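Local coordinates for 6-phospho-beta-glucosidase BglT (Thermotoga maritima, PDB 1UP7), which hydrolyses cellobiose 6'-phosphate to glucose 6-phosphate and glucose, using NAD and a manganese ion as cofactors, at residues R152-Y157 with T371-L376. Residues are numbered along the deposited sequence; the frame is centred on the assembly and turned at random.
Sequences RNYLEY and TIEAYL
Tyr154 lays one face of its ring over the branch methyl of Ile372, a compact example of a CH-pi contact joining two helices distant in sequence. CG2 of Ile372 sits 3.5 Å from the centroid of the Tyr154 ring and only 6° off its normal, so the methyl is centred over the ring. The torsion of Ile372 explains this: CG1 lies beside the backbone N (chi1 -76°), which leaves CG2 anti to that nitrogen and aimed at the aromatic face. The other arm of the isoleucine reaches one flank of the ring, where its CD1 comes to 3.8 Å from Tyr154 CE1. On the other flank, one turn further along the helix, Leu376 approaches obliquely and brings CD1 to 3.7 Å from Tyr154 CD2. At the phenol end, Tyr154 OH stands 3.8 Å from Glu373 OE2, too long for a hydrogen bond, with the carboxylate plane turned 65° from the ring. The other carboxylate oxygen of Glu373, OE1, makes a weak hydrogen bond to His355 of a second subunit, which places this edge of the contact beside a subunit interface. The contact joins the last part of helix 144-155, in the NAD-binding Rossmann-type region, to the end of helix 355-376 in the C-terminal part of the chain, to which Asn153 also hydrogen-bonds through Arg320 and Asp331 O. Away from the nucleotide and substrate sites, the join between these two segments is mainly dispersion and fit of shape, with a single aromatic ring received by aliphatic groups and its hydroxyl lying on the side of Glu373.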
ATOM      1  N   ARG A 152     -10.133   1.063 -18.441  1.00 18.33           N
ATOM      2  CA  ARG A 152     -10.328   1.381 -17.016  1.00 18.61           C
ATOM      3  C   ARG A 152      -9.324   2.393 -16.478  1.00 18.70           C
ATOM      4  O   ARG A 152      -9.699   3.306 -15.737  1.00 18.63           O
ATOM      5  CB  ARG A 152     -10.249   0.115 -16.161  1.00 17.42           C
ATOM      6  CG  ARG A 152     -11.407  -0.821 -16.382  1.00 18.15           C
ATOM      7  CD  ARG A 152     -12.768  -0.233 -16.065  1.00 17.47           C
ATOM      8  NE  ARG A 152     -12.808   0.385 -14.743  1.00 19.16           N
ATOM      9  CZ  ARG A 152     -13.084  -0.261 -13.609  1.00 19.96           C
ATOM     10  NH1 ARG A 152     -13.331  -1.561 -13.589  1.00 16.36           N
ATOM     11  NH2 ARG A 152     -13.099   0.407 -12.478  1.00 20.59           N
ATOM     12  N   ASN A 153      -8.053   2.232 -16.854  1.00 18.50           N
ATOM     13  CA  ASN A 153      -6.986   3.003 -16.223  1.00 18.68           C
ATOM     14  C   ASN A 153      -6.468   4.197 -17.008  1.00 18.34           C
ATOM     15  O   ASN A 153      -5.806   5.059 -16.455  1.00 18.67           O
ATOM     16  CB  ASN A 153      -5.848   2.053 -15.801  1.00 18.49           C
ATOM     17  CG  ASN A 153      -6.250   1.187 -14.611  1.00 18.10           C
ATOM     18  OD1 ASN A 153      -7.096   1.587 -13.808  1.00 17.25           O
ATOM     19  ND2 ASN A 153      -5.667   0.002 -14.507  1.00 19.13           N
ATOM     20  N   TYR A 154      -6.759   4.259 -18.297  1.00 18.17           N
ATOM     21  CA  TYR A 154      -6.262   5.361 -19.108  1.00 18.24           C
ATOM     22  C   TYR A 154      -7.407   6.175 -19.711  1.00 18.64           C
ATOM     23  O   TYR A 154      -7.365   7.382 -19.657  1.00 18.68           O
ATOM     24  CB  TYR A 154      -5.277   4.869 -20.167  1.00 18.50           C
ATOM     25  CG  TYR A 154      -4.039   4.249 -19.556  1.00 18.31           C
ATOM     26  CD1 TYR A 154      -4.072   2.941 -19.083  1.00 15.10           C
ATOM     27  CD2 TYR A 154      -2.852   5.002 -19.398  1.00 16.42           C
ATOM     28  CE1 TYR A 154      -2.962   2.362 -18.498  1.00 19.45           C
ATOM     29  CE2 TYR A 154      -1.733   4.430 -18.807  1.00 17.64           C
ATOM     30  CZ  TYR A 154      -1.801   3.110 -18.364  1.00 20.86           C
ATOM     31  OH  TYR A 154      -0.721   2.499 -17.813  1.00 23.92           O
ATOM     32  N   LEU A 155      -8.451   5.522 -20.251  1.00 18.93           N
ATOM     33  CA  LEU A 155      -9.668   6.278 -20.629  1.00 18.81           C
ATOM     34  C   LEU A 155     -10.570   6.554 -19.424  1.00 19.35           C
ATOM     35  O   LEU A 155     -11.407   7.442 -19.470  1.00 19.12           O
ATOM     36  CB  LEU A 155     -10.456   5.590 -21.737  1.00 18.11           C
ATOM     37  CG  LEU A 155      -9.634   5.050 -22.921  1.00 19.19           C
ATOM     38  CD1 LEU A 155     -10.586   4.425 -23.903  1.00 17.96           C
ATOM     39  CD2 LEU A 155      -8.761   6.134 -23.624  1.00 16.29           C
ATOM     40  N   GLU A 156     -10.393   5.786 -18.340  1.00 20.05           N
ATOM     41  CA  GLU A 156     -11.127   6.014 -17.091  1.00 20.79           C
ATOM     42  C   GLU A 156     -12.627   5.951 -17.351  1.00 20.12           C
ATOM     43  O   GLU A 156     -13.393   6.805 -16.906  1.00 20.24           O
ATOM     44  CB  GLU A 156     -10.698   7.349 -16.398  1.00 21.48           C
ATOM     45  CG  GLU A 156      -9.212   7.377 -15.986  1.00 26.82           C
ATOM     46  CD  GLU A 156      -8.765   8.670 -15.297  1.00 32.83           C
ATOM     47  OE1 GLU A 156      -9.496   9.210 -14.451  1.00 36.48           O
ATOM     48  OE2 GLU A 156      -7.653   9.160 -15.582  1.00 37.08           O
ATOM     49  N   TYR A 157     -13.042   4.934 -18.089  1.00 19.55           N
ATOM     50  CA  TYR A 157     -14.452   4.627 -18.238  1.00 19.03           C
ATOM     51  C   TYR A 157     -14.782   3.410 -17.388  1.00 19.30           C
ATOM     52  O   TYR A 157     -14.345   2.300 -17.699  1.00 19.35           O
ATOM     53  CB  TYR A 157     -14.778   4.385 -19.711  1.00 18.29           C
ATOM     54  CG  TYR A 157     -16.257   4.297 -19.971  1.00 17.41           C
ATOM     55  CD1 TYR A 157     -17.051   5.451 -20.001  1.00 15.91           C
ATOM     56  CD2 TYR A 157     -16.870   3.066 -20.156  1.00 16.14           C
ATOM     57  CE1 TYR A 157     -18.405   5.369 -20.238  1.00 17.03           C
ATOM     58  CE2 TYR A 157     -18.224   2.973 -20.395  1.00 16.38           C
ATOM     59  CZ  TYR A 157     -18.992   4.115 -20.427  1.00 17.33           C
ATOM     60  OH  TYR A 157     -20.351   4.012 -20.648  1.00 17.48           O
ATOM     61  N   THR A 371       2.988  -0.712 -23.424  1.00 18.38           N
ATOM     62  CA  THR A 371       2.351  -0.686 -24.724  1.00 18.12           C
ATOM     63  C   THR A 371       1.342   0.475 -24.835  1.00 18.59           C
ATOM     64  O   THR A 371       1.331   1.206 -25.832  1.00 18.43           O
ATOM     65  CB  THR A 371       1.702  -2.046 -25.021  1.00 17.82           C
ATOM     66  OG1 THR A 371       2.729  -3.060 -25.087  1.00 17.11           O
ATOM     67  CG2 THR A 371       1.095  -2.048 -26.412  1.00 14.61           C
ATOM     68  N   ILE A 372       0.522   0.643 -23.802  1.00 18.40           N
ATOM     69  CA  ILE A 372      -0.477   1.704 -23.771  1.00 18.76           C
ATOM     70  C   ILE A 372       0.213   3.073 -23.820  1.00 19.51           C
ATOM     71  O   ILE A 372      -0.221   3.975 -24.534  1.00 19.95           O
ATOM     72  CB  ILE A 372      -1.353   1.577 -22.514  1.00 18.51           C
ATOM     73  CG1 ILE A 372      -2.366   0.417 -22.686  1.00 16.68           C
ATOM     74  CG2 ILE A 372      -2.004   2.865 -22.229  1.00 16.30           C
ATOM     75  CD1 ILE A 372      -2.838  -0.196 -21.356  1.00 14.37           C
ATOM     76  N   GLU A 373       1.316   3.200 -23.095  1.00 19.95           N
ATOM     77  CA  GLU A 373       2.062   4.452 -23.053  1.00 20.80           C
ATOM     78  C   GLU A 373       2.641   4.780 -24.448  1.00 20.47           C
ATOM     79  O   GLU A 373       2.553   5.919 -24.920  1.00 20.14           O
ATOM     80  CB  GLU A 373       3.149   4.406 -21.957  1.00 21.19           C
ATOM     81  CG  GLU A 373       2.603   4.767 -20.568  1.00 24.85           C
ATOM     82  CD  GLU A 373       3.377   4.127 -19.396  1.00 31.55           C
ATOM     83  OE1 GLU A 373       4.572   3.713 -19.563  1.00 31.01           O
ATOM     84  OE2 GLU A 373       2.761   4.034 -18.283  1.00 34.94           O
ATOM     85  N   ALA A 374       3.181   3.766 -25.119  1.00 19.87           N
ATOM     86  CA  ALA A 374       3.709   3.951 -26.468  1.00 19.45           C
ATOM     87  C   ALA A 374       2.597   4.432 -27.401  1.00 19.76           C
ATOM     88  O   ALA A 374       2.813   5.327 -28.212  1.00 19.65           O
ATOM     89  CB  ALA A 374       4.307   2.658 -27.006  1.00 18.42           C
ATOM     90  N   TYR A 375       1.409   3.847 -27.261  1.00 19.71           N
ATOM     91  CA  TYR A 375       0.319   4.201 -28.135  1.00 19.44           C
ATOM     92  C   TYR A 375      -0.160   5.625 -27.845  1.00 19.55           C
ATOM     93  O   TYR A 375      -0.333   6.395 -28.779  1.00 19.58           O
ATOM     94  CB  TYR A 375      -0.801   3.160 -28.103  1.00 18.80           C
ATOM     95  CG  TYR A 375      -2.036   3.758 -28.624  1.00 17.76           C
ATOM     96  CD1 TYR A 375      -2.248   3.835 -29.984  1.00 19.01           C
ATOM     97  CD2 TYR A 375      -2.971   4.331 -27.765  1.00 17.42           C
ATOM     98  CE1 TYR A 375      -3.375   4.452 -30.487  1.00 19.11           C
ATOM     99  CE2 TYR A 375      -4.097   4.949 -28.257  1.00 16.99           C
ATOM    100  CZ  TYR A 375      -4.282   4.999 -29.613  1.00 18.78           C
ATOM    101  OH  TYR A 375      -5.376   5.590 -30.135  1.00 22.87           O
ATOM    102  N   LEU A 376      -0.321   5.980 -26.562  1.00 19.55           N
ATOM    103  CA  LEU A 376      -0.832   7.316 -26.193  1.00 19.44           C
ATOM    104  C   LEU A 376       0.098   8.419 -26.644  1.00 19.92           C
ATOM    105  O   LEU A 376      -0.331   9.510 -27.006  1.00 19.92           O
ATOM    106  CB  LEU A 376      -1.105   7.443 -24.686  1.00 19.12           C
ATOM    107  CG  LEU A 376      -2.323   6.627 -24.206  1.00 18.98           C
ATOM    108  CD1 LEU A 376      -2.390   6.593 -22.701  1.00 16.79           C
ATOM    109  CD2 LEU A 376      -3.634   7.215 -24.813  1.00 17.57           C
TER